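Lipopolysaccharide biosynthesis protein wbpB (Thermus thermophilus HB27, PDB 3OA0) probably acts as an NAD-dependent dehydrogenase on a UDP-linked N-acetylated uronic acid in the making of lipopolysaccharide sugars. Local coordinates at residues A[152-157]-A[221-226]. Residues are numbered along the deposited sequence; the frame is centred on the assembly and turned at random.
Sequences KDVVLT and ARVRWF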
# COMPACT_ATOMS: atom_id res chain seq x y z
N LYS A 152 21.63 32.79 28.41
CA LYS A 152 20.33 32.77 29.09
C LYS A 152 20.11 31.38 29.67
O LYS A 152 20.62 30.40 29.13
CB LYS A 152 19.20 33.04 28.10
CG LYS A 152 19.32 34.40 27.44
CD LYS A 152 19.00 35.46 28.50
CE LYS A 152 19.96 36.64 28.42
NZ LYS A 152 19.46 37.54 27.34
N ASP A 153 19.35 31.30 30.75
CA ASP A 153 18.90 29.99 31.23
C ASP A 153 17.47 29.79 30.73
O ASP A 153 16.61 30.61 31.01
CB ASP A 153 18.97 29.82 32.75
CG ASP A 153 20.44 29.66 33.20
OD1 ASP A 153 21.08 28.61 32.92
OD2 ASP A 153 20.99 30.65 33.71
N VAL A 154 17.26 28.71 30.00
CA VAL A 154 15.98 28.54 29.29
C VAL A 154 15.38 27.23 29.74
O VAL A 154 16.09 26.23 29.85
CB VAL A 154 16.26 28.47 27.79
CG1 VAL A 154 14.98 28.16 26.94
CG2 VAL A 154 16.89 29.75 27.34
N VAL A 155 14.08 27.21 29.99
CA VAL A 155 13.31 25.99 30.15
C VAL A 155 12.30 25.89 28.99
O VAL A 155 11.49 26.79 28.74
CB VAL A 155 12.55 25.97 31.49
CG1 VAL A 155 11.70 24.72 31.67
CG2 VAL A 155 13.54 26.21 32.68
N LEU A 156 12.39 24.80 28.24
CA LEU A 156 11.53 24.65 27.06
C LEU A 156 10.64 23.44 27.30
O LEU A 156 11.15 22.34 27.62
CB LEU A 156 12.36 24.36 25.81
CG LEU A 156 11.40 24.22 24.63
CD1 LEU A 156 11.69 25.34 23.65
CD2 LEU A 156 11.49 22.88 24.01
N THR A 157 9.34 23.62 27.14
CA THR A 157 8.43 22.50 27.36
C THR A 157 7.47 22.41 26.18
O THR A 157 6.88 23.39 25.74
CB THR A 157 7.59 22.71 28.62
OG1 THR A 157 8.48 22.91 29.73
CG2 THR A 157 6.75 21.46 28.90
N ALA A 221 23.05 29.98 25.54
CA ALA A 221 22.00 29.59 26.46
C ALA A 221 22.27 28.23 27.03
O ALA A 221 22.90 27.41 26.38
CB ALA A 221 20.58 29.62 25.80
N ARG A 222 21.80 28.04 28.25
CA ARG A 222 21.71 26.71 28.84
C ARG A 222 20.25 26.28 28.82
O ARG A 222 19.43 27.00 29.38
CB ARG A 222 22.27 26.72 30.27
CG ARG A 222 23.81 26.99 30.29
CD ARG A 222 24.32 27.26 31.74
NE ARG A 222 23.76 28.49 32.30
CZ ARG A 222 24.28 29.71 32.13
NH1 ARG A 222 23.65 30.73 32.67
NH2 ARG A 222 25.40 29.91 31.46
N VAL A 223 19.92 25.10 28.27
CA VAL A 223 18.52 24.81 27.98
C VAL A 223 18.15 23.48 28.58
O VAL A 223 18.75 22.46 28.25
CB VAL A 223 18.23 24.75 26.46
CG1 VAL A 223 16.71 24.61 26.23
CG2 VAL A 223 18.78 25.98 25.70
N ARG A 224 17.15 23.49 29.43
CA ARG A 224 16.57 22.23 29.87
C ARG A 224 15.32 22.03 29.04
O ARG A 224 14.53 22.98 28.91
CB ARG A 224 16.22 22.35 31.35
CG ARG A 224 17.46 22.21 32.23
CD ARG A 224 17.05 22.22 33.72
NE ARG A 224 16.58 23.55 34.12
CZ ARG A 224 15.84 23.78 35.19
NH1 ARG A 224 15.45 25.03 35.46
NH2 ARG A 224 15.51 22.77 35.98
N TRP A 225 15.14 20.87 28.43
CA TRP A 225 14.00 20.74 27.51
C TRP A 225 13.22 19.46 27.77
O TRP A 225 13.83 18.46 28.20
CB TRP A 225 14.43 20.73 26.03
CG TRP A 225 15.53 19.74 25.67
CD1 TRP A 225 16.90 19.92 25.77
CD2 TRP A 225 15.35 18.40 25.17
NE1 TRP A 225 17.56 18.78 25.39
CE2 TRP A 225 16.64 17.85 24.99
CE3 TRP A 225 14.23 17.64 24.82
CZ2 TRP A 225 16.84 16.56 24.48
CZ3 TRP A 225 14.43 16.35 24.33
CH2 TRP A 225 15.73 15.82 24.17
N PHE A 226 11.92 19.49 27.48
CA PHE A 226 11.02 18.33 27.72
C PHE A 226 9.99 18.32 26.60
O PHE A 226 9.33 19.35 26.36
CB PHE A 226 10.25 18.50 29.03
CG PHE A 226 9.29 17.36 29.36
CD1 PHE A 226 9.71 16.28 30.12
CD2 PHE A 226 7.97 17.38 28.94
CE1 PHE A 226 8.83 15.24 30.46
CE2 PHE A 226 7.11 16.36 29.27
CZ PHE A 226 7.52 15.29 30.02
O HOH W 1 17.33 25.93 32.37
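The carbonyl oxygen of Val154 takes two bonds: Arg224 N reaches it at 3.0 Å, and a water donates to the same Val154 O at 2.8 Å. That water in turn accepts from Arg224 NE, lying at the guanidinium edge, so one arginine meets the carbonyl both directly and through a relay. Strands 152-157 and 221-226 form the central parallel pair of the otherwise antiparallel sheet in the C-terminal alpha/beta domain of the Gfo/Idh/MocA family. Val154 N and Leu156 N donate to the carbonyls of Arg222 and Arg224, while Arg222 N donates to Lys152 O and Phe226 N to Leu156 O, completing the alternating bonds of a parallel pair.

Alternation sorts the side chains. Val154, Leu156, Ala221 and Val223 lie on a buried face, turned in part to helix 186-196. Beta-branched Val154 and Val223 suit the extended backbone, Val154 CG1 lying beside Val223 CG1 at 4.0 Å, and small Ala221 meets Val154 CG2 with its CB. Trp225 is on this face too, its ring set edge-to-face against Phe189.

Asp153, Arg222, Val155 and Arg224 lie on the other face, partly exposed at this end, where charged and long side chains can reach solvent; Thr157 and Phe226, farther along it, are buried. Arg222 grips Asp153 side-on: NE to OD1 at 2.8 Å and NH1 to OD2 at 2.9 Å, both on the syn side of the carboxylate, although the two planes are turned 50° apart. The arginine chain bends at its CG-CD bond (chi3 -65°), turning the guanidinium back to the acid. A leucine in place of Arg222 would probably leave the Asp153 carboxylate without its cationic mate and free to turn. Arg224, whose NH2 bonds the carbonyl of Arg307, brings its NH1 to 3.6 Å from Val155 CG2.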